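Local coordinates for protein isoaspartyl dipeptidase (Fervidobacterium islandicum, PDB 7CDH) that probably hydrolyses isoaspartyl (beta-aspartyl) dipeptides as a zinc-dependent amidohydrolase of the M38 family, consistent with a role in protein repair, at residues Asn49-His61 with Leu324-Ala336. Residues are numbered along the deposited sequence; the frame is centred on the assembly and turned at random.
With ZN (zinc ion), chain L.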
loop_
_atom_site.group_PDB
_atom_site.type_symbol
_atom_site.label_atom_id
_atom_site.label_comp_id
_atom_site.label_asym_id
_atom_site.label_seq_id
_atom_site.Cartn_x
_atom_site.Cartn_y
_atom_site.Cartn_z
ATOM N N ASN A 49 33.186 24.057 -47.905
ATOM C CA ASN A 49 33.778 25.377 -48.250
ATOM C C ASN A 49 32.645 26.409 -48.240
ATOM O O ASN A 49 31.548 26.102 -48.761
ATOM C CB ASN A 49 34.561 25.360 -49.569
ATOM C CG ASN A 49 34.974 26.755 -49.988
ATOM O OD1 ASN A 49 35.813 27.398 -49.342
ATOM N ND2 ASN A 49 34.305 27.267 -51.008
ATOM N N GLY A 50 32.882 27.566 -47.620
ATOM C CA GLY A 50 31.844 28.587 -47.365
ATOM C C GLY A 50 31.131 28.407 -46.027
ATOM O O GLY A 50 30.391 29.334 -45.649
ATOM N N LEU A 51 31.342 27.285 -45.315
ATOM C CA LEU A 51 30.625 26.951 -44.056
ATOM C C LEU A 51 31.576 26.998 -42.849
ATOM O O LEU A 51 32.765 26.666 -42.986
ATOM C CB LEU A 51 29.959 25.573 -44.173
ATOM C CG LEU A 51 29.118 25.322 -45.429
ATOM C CD1 LEU A 51 28.502 23.934 -45.399
ATOM C CD2 LEU A 51 28.034 26.375 -45.627
ATOM N N LEU A 52 31.021 27.406 -41.707
ATOM C CA LEU A 52 31.582 27.222 -40.355
ATOM C C LEU A 52 31.054 25.872 -39.831
ATOM O O LEU A 52 29.840 25.615 -40.005
ATOM C CB LEU A 52 31.125 28.382 -39.456
ATOM C CG LEU A 52 31.067 29.764 -40.111
ATOM C CD1 LEU A 52 30.707 30.843 -39.110
ATOM C CD2 LEU A 52 32.392 30.113 -40.767
ATOM N N LEU A 53 31.941 25.033 -39.284
ATOM C CA LEU A 53 31.638 23.802 -38.523
ATOM C C LEU A 53 31.649 24.130 -37.020
ATOM O O LEU A 53 32.714 24.520 -36.504
ATOM C CB LEU A 53 32.664 22.715 -38.856
ATOM C CG LEU A 53 32.423 21.376 -38.154
ATOM C CD1 LEU A 53 31.228 20.654 -38.760
ATOM C CD2 LEU A 53 33.643 20.483 -38.193
ATOM N N LEU A 54 30.498 23.938 -36.363
ATOM C CA LEU A 54 30.247 24.223 -34.927
ATOM C C LEU A 54 29.943 22.901 -34.207
ATOM O O LEU A 54 29.583 21.891 -34.811
ATOM C CB LEU A 54 29.068 25.200 -34.811
ATOM C CG LEU A 54 29.333 26.695 -35.037
ATOM C CD1 LEU A 54 30.280 26.972 -36.187
ATOM C CD2 LEU A 54 28.033 27.448 -35.266
ATOM N N PRO A 55 30.050 22.845 -32.864
ATOM C CA PRO A 55 29.553 21.693 -32.128
ATOM C C PRO A 55 28.018 21.765 -32.167
ATOM O O PRO A 55 27.499 22.859 -32.167
ATOM C CB PRO A 55 30.083 21.894 -30.708
ATOM C CG PRO A 55 31.050 23.077 -30.809
ATOM C CD PRO A 55 30.554 23.895 -31.970
ATOM N N GLY A 56 27.329 20.617 -32.216
ATOM C CA GLY A 56 25.859 20.597 -32.150
ATOM C C GLY A 56 25.394 21.295 -30.882
ATOM O O GLY A 56 26.047 21.130 -29.839
ATOM N N LEU A 57 24.343 22.093 -30.982
ATOM C CA LEU A 57 23.774 22.839 -29.850
ATOM C C LEU A 57 23.037 21.871 -28.907
ATOM O O LEU A 57 22.403 20.878 -29.369
ATOM C CB LEU A 57 22.793 23.858 -30.423
ATOM C CG LEU A 57 23.348 24.822 -31.460
ATOM C CD1 LEU A 57 22.273 25.819 -31.894
ATOM C CD2 LEU A 57 24.530 25.563 -30.883
ATOM N N ILE A 58 23.155 22.149 -27.618
ATOM C CA ILE A 58 22.554 21.387 -26.491
ATOM C C ILE A 58 21.528 22.317 -25.842
ATOM O O ILE A 58 21.938 23.399 -25.405
ATOM C CB ILE A 58 23.658 20.984 -25.509
ATOM C CG1 ILE A 58 24.756 20.176 -26.205
ATOM C CG2 ILE A 58 23.073 20.266 -24.314
ATOM C CD1 ILE A 58 26.017 20.015 -25.361
ATOM N N ASP A 59 20.239 21.968 -25.922
ATOM C CA ASP A 59 19.113 22.696 -25.281
ATOM C C ASP A 59 18.787 21.952 -23.986
ATOM O O ASP A 59 18.190 20.889 -24.013
ATOM C CB ASP A 59 17.941 22.766 -26.253
ATOM C CG ASP A 59 16.829 23.714 -25.836
ATOM O OD1 ASP A 59 16.841 24.175 -24.657
ATOM O OD2 ASP A 59 15.935 23.987 -26.698
ATOM N N PRO A 60 19.218 22.432 -22.804
ATOM C CA PRO A 60 19.030 21.662 -21.566
ATOM C C PRO A 60 17.654 21.774 -20.883
ATOM O O PRO A 60 17.505 21.367 -19.744
ATOM C CB PRO A 60 20.079 22.331 -20.672
ATOM C CG PRO A 60 19.967 23.793 -21.078
ATOM C CD PRO A 60 19.884 23.733 -22.592
ATOM N N HIS A 61 16.672 22.346 -21.554
ATOM C CA HIS A 61 15.317 22.513 -20.976
ATOM C C HIS A 61 14.238 22.570 -22.076
ATOM O O HIS A 61 13.945 23.675 -22.563
ATOM C CB HIS A 61 15.326 23.740 -20.081
ATOM C CG HIS A 61 14.041 23.927 -19.372
ATOM N ND1 HIS A 61 13.854 23.486 -18.088
ATOM C CD2 HIS A 61 12.869 24.447 -19.779
ATOM C CE1 HIS A 61 12.627 23.771 -17.723
ATOM N NE2 HIS A 61 11.986 24.322 -18.751
ATOM N N LEU A 324 32.121 34.604 -31.661
ATOM C CA LEU A 324 31.380 33.341 -31.786
ATOM C C LEU A 324 31.995 32.278 -30.868
ATOM O O LEU A 324 31.243 31.589 -30.180
ATOM C CB LEU A 324 31.368 32.913 -33.254
ATOM C CG LEU A 324 30.599 31.618 -33.523
ATOM C CD1 LEU A 324 29.151 31.714 -33.005
ATOM C CD2 LEU A 324 30.619 31.302 -34.999
ATOM N N ALA A 325 33.310 32.173 -30.776
ATOM C CA ALA A 325 33.952 31.172 -29.890
ATOM C C ALA A 325 33.458 31.329 -28.442
ATOM O O ALA A 325 33.460 30.332 -27.692
ATOM C CB ALA A 325 35.451 31.274 -29.961
ATOM N N GLU A 326 33.088 32.534 -28.055
ATOM C CA GLU A 326 32.686 32.862 -26.671
ATOM C C GLU A 326 31.180 32.626 -26.521
ATOM O O GLU A 326 30.786 31.972 -25.548
ATOM C CB GLU A 326 33.101 34.300 -26.342
ATOM C CG GLU A 326 34.598 34.444 -26.070
ATOM C CD GLU A 326 35.088 33.748 -24.804
ATOM O OE1 GLU A 326 36.184 33.128 -24.847
ATOM O OE2 GLU A 326 34.375 33.831 -23.763
ATOM N N VAL A 327 30.361 33.124 -27.450
ATOM C CA VAL A 327 28.881 32.977 -27.376
ATOM C C VAL A 327 28.509 31.482 -27.376
ATOM O O VAL A 327 27.723 31.096 -26.576
ATOM C CB VAL A 327 28.181 33.748 -28.491
ATOM C CG1 VAL A 327 26.687 33.710 -28.319
ATOM C CG2 VAL A 327 28.636 35.190 -28.491
ATOM N N LEU A 328 29.176 30.653 -28.149
ATOM C CA LEU A 328 28.824 29.236 -28.287
ATOM C C LEU A 328 28.880 28.510 -26.946
ATOM O O LEU A 328 28.303 27.429 -26.849
ATOM C CB LEU A 328 29.808 28.595 -29.255
ATOM C CG LEU A 328 29.458 28.793 -30.716
ATOM C CD1 LEU A 328 30.519 28.112 -31.576
ATOM C CD2 LEU A 328 28.071 28.246 -31.014
ATOM N N LYS A 329 29.596 29.044 -25.973
ATOM C CA LYS A 329 29.773 28.391 -24.663
ATOM C C LYS A 329 28.404 28.121 -24.041
ATOM O O LYS A 329 28.309 27.123 -23.321
ATOM C CB LYS A 329 30.601 29.264 -23.721
ATOM C CG LYS A 329 32.075 29.335 -24.068
ATOM C CD LYS A 329 32.803 30.288 -23.151
ATOM C CE LYS A 329 34.295 30.287 -23.364
ATOM N NZ LYS A 329 34.950 30.965 -22.227
ATOM N N ILE A 330 27.413 28.980 -24.299
ATOM C CA ILE A 330 26.100 28.963 -23.591
ATOM C C ILE A 330 25.229 27.771 -24.034
ATOM O O ILE A 330 24.240 27.458 -23.339
ATOM C CB ILE A 330 25.352 30.286 -23.794
ATOM C CG1 ILE A 330 24.993 30.529 -25.253
ATOM C CG2 ILE A 330 26.116 31.436 -23.177
ATOM C CD1 ILE A 330 24.385 31.900 -25.473
ATOM N N SER A 331 25.560 27.184 -25.171
ATOM C CA SER A 331 24.798 26.118 -25.850
ATOM C C SER A 331 25.710 24.950 -26.192
ATOM O O SER A 331 25.205 24.012 -26.766
ATOM C CB SER A 331 24.102 26.635 -27.075
ATOM O OG SER A 331 23.159 27.615 -26.691
ATOM N N THR A 332 26.967 24.950 -25.779
ATOM C CA THR A 332 27.864 23.815 -26.062
ATOM C C THR A 332 28.638 23.496 -24.783
ATOM O O THR A 332 28.284 22.565 -24.080
ATOM C CB THR A 332 28.705 24.096 -27.326
ATOM O OG1 THR A 332 29.658 25.158 -27.159
ATOM C CG2 THR A 332 27.842 24.417 -28.529
ATOM N N THR A 333 29.674 24.253 -24.478
ATOM C CA THR A 333 30.599 23.920 -23.367
ATOM C C THR A 333 29.816 23.925 -22.056
ATOM O O THR A 333 30.050 23.018 -21.284
ATOM C CB THR A 333 31.769 24.916 -23.340
ATOM O OG1 THR A 333 32.281 24.811 -24.664
ATOM C CG2 THR A 333 32.813 24.599 -22.292
ATOM N N ASN A 334 28.998 24.952 -21.790
ATOM C CA ASN A 334 28.427 25.163 -20.435
ATOM C C ASN A 334 27.394 24.064 -20.122
ATOM O O ASN A 334 27.469 23.447 -19.054
ATOM C CB ASN A 334 27.931 26.599 -20.227
ATOM C CG ASN A 334 29.044 27.627 -20.286
ATOM O OD1 ASN A 334 30.219 27.279 -20.187
ATOM N ND2 ASN A 334 28.689 28.892 -20.450
ATOM N N PRO A 335 26.409 23.760 -21.002
ATOM C CA PRO A 335 25.472 22.662 -20.752
ATOM C C PRO A 335 26.187 21.314 -20.634
ATOM O O PRO A 335 25.898 20.591 -19.712
ATOM C CB PRO A 335 24.558 22.647 -21.976
ATOM C CG PRO A 335 24.678 24.045 -22.545
ATOM C CD PRO A 335 26.098 24.465 -22.247
ATOM N N ALA A 336 27.182 21.058 -21.485
ATOM C CA ALA A 336 27.995 19.827 -21.393
ATOM C C ALA A 336 28.625 19.708 -20.001
ATOM O O ALA A 336 28.616 18.584 -19.436
ATOM C CB ALA A 336 29.037 19.771 -22.456
HETATM ZN ZN ZN L . 9.952 24.805 -18.514
HETATM O O HOH W 1 21.385 25.950 -25.293
#
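I58 packs against S331-A336 with both its backbone and its side chain. Its backbone N donates to S331 O at 2.9 Å, with an N-H...O angle of 160°, and lies in the plane of that carbonyl. The CA of L57 adds a C-H...O contact to the same oxygen. I58 CG2, anti to the backbone N, reaches P335 CB at 3.7 Å, and the two side chains meet at a slant. CD1, at the end of the other branch, comes to 3.6 Å from T332 O and also touches the methyl of A336. A water ties the same pair of segments again: it donates to I58 O and accepts from S331 OG. Residues 51-55 pair with strands 8-11 and 354-358; the broken strand then continues beside 90-95 into the barrel typical of amidohydrolases. Just past I58 the chain turns a corner at P60 and brings H61 to a zinc ion, which H63, E156 and D285 also bind. H61 and H63 form the His-X-His motif of the family. T332 stands just before helix 333-339. Its OG1 donates to L328 O at 2.7 Å, from above the carbonyl plane, while S331 N reaches that oxygen from the opposite face. A chi1 of 68° leaves CG2 anti to the carbonyl carbon and 4.0 Å from P55 CB. A serine in place of T332 could keep the hydroxyl, but would probably leave a gap beside P55 and G56 where the methyl sat. At the L52 end the contact thins to apolar touches. L328 CD1 meets L54 CG at 3.9 Å, the side chains roughly at right angles. Beyond it, L52 meets only L324, CD1 to CD2 at 4.1 Å. Away from the strand, partly exposed K329 makes salt bridges with E326 and D278.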